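Local coordinates for protein aminotransferase (Paracoccus denitrificans, PDB 4GRX) that probably transfers amino groups from amines or omega-amino acids to keto acids, as a class III aminotransferase that uses pyridoxal phosphate, at residues I189-G200 against F209-T220. Numbering follows the deposited sequence.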
ATOM      1  N   ILE A 189       5.262  -7.915 -20.245  1.00 20.12           N
ATOM      2  CA  ILE A 189       5.281  -9.107 -21.089  1.00 20.32           C
ATOM      3  C   ILE A 189       5.221 -10.354 -20.218  1.00 20.60           C
ATOM      4  O   ILE A 189       5.959 -10.467 -19.236  1.00 20.80           O
ATOM      5  CB  ILE A 189       6.558  -9.134 -21.966  1.00 20.49           C
ATOM      6  CG1 ILE A 189       6.617  -7.900 -22.854  1.00 20.11           C
ATOM      7  CG2 ILE A 189       6.638 -10.394 -22.819  1.00 20.63           C
ATOM      8  CD1 ILE A 189       8.006  -7.590 -23.365  1.00 20.59           C
ATOM      9  N   HIS A 190       4.348 -11.287 -20.588  1.00 21.24           N
ATOM     10  CA  HIS A 190       4.210 -12.549 -19.877  1.00 22.10           C
ATOM     11  C   HIS A 190       4.758 -13.719 -20.651  1.00 22.89           C
ATOM     12  O   HIS A 190       4.241 -14.044 -21.713  1.00 23.59           O
ATOM     13  CB  HIS A 190       2.749 -12.776 -19.535  1.00 22.56           C
ATOM     14  CG  HIS A 190       2.155 -11.684 -18.694  1.00 22.57           C
ATOM     15  ND1 HIS A 190       0.982 -11.098 -18.992  1.00 23.24           N
ATOM     16  CD2 HIS A 190       2.627 -11.063 -17.540  1.00 22.30           C
ATOM     17  CE1 HIS A 190       0.710 -10.147 -18.071  1.00 22.80           C
ATOM     18  NE2 HIS A 190       1.716 -10.133 -17.181  1.00 22.64           N
ATOM     19  N   LEU A 191       5.808 -14.353 -20.121  1.00 22.93           N
ATOM     20  CA  LEU A 191       6.464 -15.505 -20.756  1.00 23.62           C
ATOM     21  C   LEU A 191       5.851 -16.776 -20.221  1.00 24.43           C
ATOM     22  O   LEU A 191       5.099 -16.732 -19.245  1.00 25.47           O
ATOM     23  CB  LEU A 191       7.936 -15.543 -20.386  1.00 23.71           C
ATOM     24  CG  LEU A 191       8.815 -14.309 -20.479  1.00 23.04           C
ATOM     25  CD1 LEU A 191       9.944 -14.484 -19.481  1.00 23.06           C
ATOM     26  CD2 LEU A 191       9.351 -14.173 -21.891  1.00 23.55           C
ATOM     27  N   THR A 192       6.191 -17.915 -20.812  1.00 24.59           N
ATOM     28  CA  THR A 192       5.572 -19.177 -20.405  1.00 25.08           C
ATOM     29  C   THR A 192       5.891 -19.526 -18.952  1.00 25.41           C
ATOM     30  O   THR A 192       7.029 -19.367 -18.477  1.00 25.51           O
ATOM     31  CB  THR A 192       6.021 -20.346 -21.296  1.00 25.69           C
ATOM     32  OG1 THR A 192       5.987 -19.941 -22.658  1.00 25.67           O
ATOM     33  CG2 THR A 192       5.126 -21.527 -21.135  1.00 26.16           C
ATOM     34  N   CYS A 193       4.873 -20.006 -18.257  1.00 25.78           N
ATOM     35  CA  CYS A 193       4.999 -20.442 -16.890  1.00 26.38           C
ATOM     36  C   CYS A 193       5.770 -21.782 -16.842  1.00 27.49           C
ATOM     37  O   CYS A 193       5.395 -22.721 -17.544  1.00 28.02           O
ATOM     38  CB  CYS A 193       3.601 -20.603 -16.303  1.00 26.82           C
ATOM     39  SG  CYS A 193       3.609 -21.426 -14.704  1.00 29.49           S
ATOM     40  N   PRO A 194       6.843 -21.877 -16.017  1.00 27.13           N
ATOM     41  CA  PRO A 194       7.658 -23.104 -15.970  1.00 27.59           C
ATOM     42  C   PRO A 194       6.988 -24.268 -15.218  1.00 28.30           C
ATOM     43  O   PRO A 194       7.606 -24.909 -14.369  1.00 29.90           O
ATOM     44  CB  PRO A 194       8.950 -22.650 -15.275  1.00 27.54           C
ATOM     45  CG  PRO A 194       8.553 -21.462 -14.456  1.00 26.79           C
ATOM     46  CD  PRO A 194       7.396 -20.803 -15.164  1.00 26.32           C
ATOM     47  N   HIS A 195       5.732 -24.538 -15.557  1.00 27.38           N
ATOM     48  CA  HIS A 195       4.946 -25.620 -14.996  1.00 26.80           C
ATOM     49  C   HIS A 195       4.996 -26.730 -15.989  1.00 27.38           C
ATOM     50  O   HIS A 195       4.268 -26.736 -16.989  1.00 27.68           O
ATOM     51  CB  HIS A 195       3.512 -25.142 -14.777  1.00 26.24           C
ATOM     52  CG  HIS A 195       2.631 -26.116 -14.020  1.00 27.07           C
ATOM     53  ND1 HIS A 195       1.325 -25.878 -13.796  1.00 27.04           N
ATOM     54  CD2 HIS A 195       2.904 -27.359 -13.454  1.00 27.99           C
ATOM     55  CE1 HIS A 195       0.794 -26.900 -13.101  1.00 27.95           C
ATOM     56  NE2 HIS A 195       1.758 -27.806 -12.893  1.00 28.56           N
ATOM     57  N   TYR A 196       5.873 -27.684 -15.725  1.00 27.75           N
ATOM     58  CA  TYR A 196       6.173 -28.746 -16.671  1.00 28.41           C
ATOM     59  C   TYR A 196       4.950 -29.608 -16.999  1.00 29.46           C
ATOM     60  O   TYR A 196       4.689 -29.909 -18.157  1.00 30.10           O
ATOM     61  CB  TYR A 196       7.360 -29.580 -16.166  1.00 28.73           C
ATOM     62  CG  TYR A 196       7.667 -30.761 -17.029  1.00 29.76           C
ATOM     63  CD1 TYR A 196       7.631 -32.067 -16.508  1.00 30.88           C
ATOM     64  CD2 TYR A 196       7.973 -30.592 -18.381  1.00 29.57           C
ATOM     65  CE1 TYR A 196       7.898 -33.165 -17.314  1.00 31.88           C
ATOM     66  CE2 TYR A 196       8.236 -31.676 -19.192  1.00 30.84           C
ATOM     67  CZ  TYR A 196       8.196 -32.955 -18.655  1.00 32.06           C
ATOM     68  OH  TYR A 196       8.462 -34.012 -19.476  1.00 33.51           O
ATOM     69  N   TRP A 197       4.186 -29.967 -15.975  1.00 29.97           N
ATOM     70  CA  TRP A 197       3.010 -30.811 -16.121  1.00 30.98           C
ATOM     71  C   TRP A 197       1.970 -30.181 -17.009  1.00 31.12           C
ATOM     72  O   TRP A 197       1.340 -30.863 -17.808  1.00 31.95           O
ATOM     73  CB  TRP A 197       2.446 -31.109 -14.742  1.00 30.98           C
ATOM     74  CG  TRP A 197       1.225 -31.998 -14.728  1.00 32.01           C
ATOM     75  CD1 TRP A 197       1.191 -33.382 -14.702  1.00 33.40           C
ATOM     76  CD2 TRP A 197      -0.194 -31.584 -14.695  1.00 31.78           C
ATOM     77  NE1 TRP A 197      -0.098 -33.835 -14.671  1.00 34.38           N
ATOM     78  CE2 TRP A 197      -0.976 -32.816 -14.669  1.00 33.40           C
ATOM     79  CE3 TRP A 197      -0.864 -30.360 -14.695  1.00 30.69           C
ATOM     80  CZ2 TRP A 197      -2.365 -32.810 -14.645  1.00 33.99           C
ATOM     81  CZ3 TRP A 197      -2.269 -30.365 -14.669  1.00 31.13           C
ATOM     82  CH2 TRP A 197      -2.997 -31.562 -14.642  1.00 32.76           C
ATOM     83  N   ARG A 198       1.773 -28.874 -16.887  1.00 30.71           N
ATOM     84  CA  ARG A 198       0.770 -28.203 -17.702  1.00 31.48           C
ATOM     85  C   ARG A 198       1.271 -27.876 -19.110  1.00 31.42           C
ATOM     86  O   ARG A 198       0.570 -28.125 -20.087  1.00 31.77           O
ATOM     87  CB  ARG A 198       0.230 -26.946 -17.007  1.00 31.35           C
ATOM     88  CG  ARG A 198      -0.773 -26.153 -17.843  1.00 32.24           C
ATOM     89  CD  ARG A 198      -1.835 -25.434 -16.996  1.00 33.22           C
ATOM     90  NE  ARG A 198      -2.938 -26.345 -16.669  1.00 35.49           N
ATOM     91  CZ  ARG A 198      -3.374 -26.605 -15.434  1.00 36.19           C
ATOM     92  NH1 ARG A 198      -2.834 -25.994 -14.365  1.00 34.99           N
ATOM     93  NH2 ARG A 198      -4.371 -27.476 -15.273  1.00 37.07           N
ATOM     94  N   TYR A 199       2.480 -27.342 -19.216  1.00 30.93           N
ATOM     95  CA  TYR A 199       2.896 -26.711 -20.468  1.00 31.44           C
ATOM     96  C   TYR A 199       3.936 -27.500 -21.277  1.00 32.52           C
ATOM     97  O   TYR A 199       4.290 -27.105 -22.395  1.00 32.37           O
ATOM     98  CB  TYR A 199       3.314 -25.243 -20.229  1.00 30.13           C
ATOM     99  CG  TYR A 199       2.200 -24.358 -19.649  1.00 30.20           C
ATOM    100  CD1 TYR A 199       2.210 -23.968 -18.294  1.00 29.84           C
ATOM    101  CD2 TYR A 199       1.138 -23.912 -20.448  1.00 30.56           C
ATOM    102  CE1 TYR A 199       1.198 -23.169 -17.760  1.00 29.16           C
ATOM    103  CE2 TYR A 199       0.123 -23.109 -19.927  1.00 29.94           C
ATOM    104  CZ  TYR A 199       0.154 -22.741 -18.584  1.00 29.53           C
ATOM    105  OH  TYR A 199      -0.850 -21.938 -18.072  1.00 28.91           O
ATOM    106  N   GLY A 200       4.407 -28.617 -20.721  1.00 33.76           N
ATOM    107  CA  GLY A 200       5.349 -29.499 -21.421  1.00 35.76           C
ATOM    108  C   GLY A 200       4.677 -30.137 -22.618  1.00 37.84           C
ATOM    109  O   GLY A 200       3.498 -30.464 -22.554  1.00 38.39           O
ATOM    110  N   PHE A 209      12.035 -29.017 -21.925  1.00 30.60           N
ATOM    111  CA  PHE A 209      11.141 -27.958 -21.509  1.00 28.86           C
ATOM    112  C   PHE A 209      11.893 -26.738 -20.970  1.00 27.74           C
ATOM    113  O   PHE A 209      11.565 -25.607 -21.338  1.00 26.92           O
ATOM    114  CB  PHE A 209      10.162 -28.493 -20.462  1.00 28.60           C
ATOM    115  CG  PHE A 209       9.204 -27.465 -19.940  1.00 27.28           C
ATOM    116  CD1 PHE A 209       8.206 -26.942 -20.754  1.00 26.94           C
ATOM    117  CD2 PHE A 209       9.289 -27.020 -18.620  1.00 26.71           C
ATOM    118  CE1 PHE A 209       7.307 -26.000 -20.263  1.00 25.87           C
ATOM    119  CE2 PHE A 209       8.395 -26.069 -18.126  1.00 25.63           C
ATOM    120  CZ  PHE A 209       7.398 -25.570 -18.946  1.00 25.16           C
ATOM    121  N   VAL A 210      12.882 -26.960 -20.099  1.00 27.90           N
ATOM    122  CA  VAL A 210      13.661 -25.859 -19.527  1.00 27.24           C
ATOM    123  C   VAL A 210      14.485 -25.161 -20.603  1.00 27.55           C
ATOM    124  O   VAL A 210      14.603 -23.928 -20.603  1.00 26.68           O
ATOM    125  CB  VAL A 210      14.561 -26.294 -18.345  1.00 27.68           C
ATOM    126  CG1 VAL A 210      15.600 -25.215 -18.023  1.00 27.09           C
ATOM    127  CG2 VAL A 210      13.710 -26.597 -17.116  1.00 27.15           C
ATOM    128  N   ALA A 211      15.030 -25.941 -21.534  1.00 28.86           N
ATOM    129  CA  ALA A 211      15.750 -25.352 -22.661  1.00 29.46           C
ATOM    130  C   ALA A 211      14.834 -24.503 -23.568  1.00 29.11           C
ATOM    131  O   ALA A 211      15.259 -23.446 -24.053  1.00 28.71           O
ATOM    132  CB  ALA A 211      16.487 -26.413 -23.450  1.00 30.77           C
ATOM    133  N   ARG A 212      13.581 -24.937 -23.760  1.00 29.28           N
ATOM    134  CA  ARG A 212      12.620 -24.170 -24.562  1.00 29.07           C
ATOM    135  C   ARG A 212      12.311 -22.837 -23.910  1.00 28.53           C
ATOM    136  O   ARG A 212      12.205 -21.830 -24.605  1.00 28.33           O
ATOM    137  CB  ARG A 212      11.334 -24.942 -24.855  1.00 29.08           C
ATOM    138  CG  ARG A 212      10.245 -24.105 -25.523  1.00 28.58           C
ATOM    139  CD  ARG A 212       9.193 -24.926 -26.267  1.00 29.67           C
ATOM    140  NE  ARG A 212       8.480 -25.905 -25.424  1.00 29.99           N
ATOM    141  CZ  ARG A 212       7.430 -25.626 -24.647  1.00 29.05           C
ATOM    142  NH1 ARG A 212       6.964 -24.386 -24.597  1.00 27.59           N
ATOM    143  NH2 ARG A 212       6.851 -26.588 -23.915  1.00 29.39           N
ATOM    144  N   LEU A 213      12.192 -22.804 -22.585  1.00 28.72           N
ATOM    145  CA  LEU A 213      11.932 -21.511 -21.917  1.00 28.16           C
ATOM    146  C   LEU A 213      13.161 -20.588 -21.905  1.00 28.54           C
ATOM    147  O   LEU A 213      13.024 -19.368 -21.951  1.00 28.25           O
ATOM    148  CB  LEU A 213      11.377 -21.695 -20.498  1.00 27.73           C
ATOM    149  CG  LEU A 213      10.043 -22.440 -20.305  1.00 28.16           C
ATOM    150  CD1 LEU A 213       9.729 -22.578 -18.824  1.00 27.87           C
ATOM    151  CD2 LEU A 213       8.874 -21.789 -21.032  1.00 27.36           C
ATOM    152  N   ALA A 214      14.357 -21.166 -21.849  1.00 29.71           N
ATOM    153  CA  ALA A 214      15.577 -20.371 -21.909  1.00 29.93           C
ATOM    154  C   ALA A 214      15.615 -19.711 -23.288  1.00 29.93           C
ATOM    155  O   ALA A 214      15.896 -18.520 -23.433  1.00 29.17           O
ATOM    156  CB  ALA A 214      16.803 -21.257 -21.675  1.00 30.70           C
ATOM    157  N   ARG A 215      15.281 -20.518 -24.286  1.00 31.08           N
ATOM    158  CA  ARG A 215      15.219 -20.114 -25.674  1.00 31.60           C
ATOM    159  C   ARG A 215      14.133 -19.060 -25.875  1.00 30.93           C
ATOM    160  O   ARG A 215      14.360 -18.058 -26.554  1.00 31.68           O
ATOM    161  CB  ARG A 215      14.954 -21.354 -26.523  1.00 32.53           C
ATOM    162  CG  ARG A 215      15.154 -21.200 -28.017  1.00 33.83           C
ATOM    163  CD  ARG A 215      15.358 -22.562 -28.675  1.00 35.09           C
ATOM    164  NE  ARG A 215      14.254 -23.494 -28.428  1.00 35.16           N
ATOM    165  CZ  ARG A 215      14.390 -24.707 -27.874  1.00 35.77           C
ATOM    166  NH1 ARG A 215      15.593 -25.159 -27.507  1.00 36.48           N
ATOM    167  NH2 ARG A 215      13.322 -25.482 -27.698  1.00 35.23           N
ATOM    168  N   GLU A 216      12.964 -19.279 -25.279  1.00 30.60           N
ATOM    169  CA  GLU A 216      11.838 -18.342 -25.399  1.00 30.40           C
ATOM    170  C   GLU A 216      12.211 -16.965 -24.845  1.00 29.30           C
ATOM    171  O   GLU A 216      11.805 -15.937 -25.403  1.00 28.70           O
ATOM    172  CB  GLU A 216      10.569 -18.880 -24.709  1.00 30.76           C
ATOM    173  CG  GLU A 216       9.440 -17.854 -24.589  1.00 31.46           C
ATOM    174  CD  GLU A 216       8.515 -18.062 -23.380  1.00 32.47           C
ATOM    175  OE1 GLU A 216       8.935 -17.901 -22.206  1.00 32.17           O
ATOM    176  OE2 GLU A 216       7.329 -18.366 -23.598  1.00 33.48           O
ATOM    177  N   LEU A 217      12.973 -16.939 -23.755  1.00 28.37           N
ATOM    178  CA  LEU A 217      13.386 -15.667 -23.178  1.00 27.83           C
ATOM    179  C   LEU A 217      14.293 -14.930 -24.146  1.00 28.75           C
ATOM    180  O   LEU A 217      14.083 -13.745 -24.425  1.00 28.52           O
ATOM    181  CB  LEU A 217      14.083 -15.846 -21.819  1.00 27.56           C
ATOM    182  CG  LEU A 217      14.891 -14.678 -21.233  1.00 27.04           C
ATOM    183  CD1 LEU A 217      14.074 -13.400 -21.118  1.00 26.05           C
ATOM    184  CD2 LEU A 217      15.476 -15.050 -19.880  1.00 27.04           C
ATOM    185  N   GLU A 218      15.293 -15.635 -24.669  1.00 30.03           N
ATOM    186  CA  GLU A 218      16.235 -15.023 -25.583  1.00 30.70           C
ATOM    187  C   GLU A 218      15.548 -14.446 -26.816  1.00 30.80           C
ATOM    188  O   GLU A 218      15.917 -13.360 -27.284  1.00 31.48           O
ATOM    189  CB  GLU A 218      17.312 -16.009 -25.988  1.00 32.86           C
ATOM    190  CG  GLU A 218      18.517 -15.328 -26.621  1.00 35.03           C
ATOM    191  CD  GLU A 218      19.803 -15.909 -26.099  1.00 37.05           C
ATOM    192  OE1 GLU A 218      19.732 -16.798 -25.220  1.00 37.72           O
ATOM    193  OE2 GLU A 218      20.875 -15.484 -26.558  1.00 38.37           O
ATOM    194  N   ASP A 219      14.561 -15.176 -27.336  1.00 30.25           N
ATOM    195  CA  ASP A 219      13.750 -14.712 -28.449  1.00 29.84           C
ATOM    196  C   ASP A 219      13.018 -13.419 -28.086  1.00 27.69           C
ATOM    197  O   ASP A 219      12.977 -12.471 -28.883  1.00 27.74           O
ATOM    198  CB  ASP A 219      12.748 -15.788 -28.863  1.00 31.36           C
ATOM    199  CG  ASP A 219      13.396 -16.963 -29.611  1.00 34.15           C
ATOM    200  OD1 ASP A 219      14.601 -16.943 -29.967  1.00 35.44           O
ATOM    201  OD2 ASP A 219      12.668 -17.932 -29.868  1.00 35.60           O
ATOM    202  N   THR A 220      12.460 -13.368 -26.885  1.00 25.50           N
ATOM    203  CA  THR A 220      11.789 -12.166 -26.425  1.00 24.38           C
ATOM    204  C   THR A 220      12.774 -10.994 -26.369  1.00 24.08           C
ATOM    205  O   THR A 220      12.468  -9.887 -26.827  1.00 23.74           O
ATOM    206  CB  THR A 220      11.153 -12.393 -25.051  1.00 23.62           C
ATOM    207  OG1 THR A 220      10.254 -13.492 -25.153  1.00 23.96           O
ATOM    208  CG2 THR A 220      10.378 -11.162 -24.586  1.00 22.81           C
TER
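R212 NH2 is held by two acceptors: the backbone O of Y199, 3.0 Å from R212 NH2, and the carboxylate of E204 in a salt bridge. Y199 O lies at the edge of the guanidinium, 10° out of its plane, and the chain reaches it through a bend at chi3. An arginine suits this spot because its terminal NH2 carries two N-H groups and a positive charge, so one nitrogen can serve a carbonyl and an acid.

Beside it, F209 fills the curve of 193-200 with a broad flat ring, using face and edge alike. CA of Y196 sits over one face, 4.2 Å from the ring centroid, a CH-pi contact, while C193 O and P194 C meet the edge. The Y196 ring passes obliquely, planes at 55°, with CD2 3.7 Å from F209 CB, and sends its hydroxyl to E204 O. An alanine at F209 would probably open a gap inside this curve, taking away the ring face under Y196 CA and the edge against P194.

One helical turn on, L213 puts a branched apolar end, CD1, against P194 CB (3.6 Å). E216, its chain stretched out, is long enough to bring the syn lone pair of OE1 to the N-H of T192 (N to OE1 3.1 Å), just past the strand. L191 CD2 packs 3.5 Å from T220 OG1, which donates back to E216 O.

Residues 209-220 run nearly antiparallel (158°) to strand residues 189-191, and L217 also touches L156 of strand 154-158. With parallel strands 188-191 and 229-234, which flank 154-158, helix 206-224 makes a beta-alpha-beta crossover of the seven-stranded sheet in the large domain of fold-type I pyridoxal phosphate enzymes.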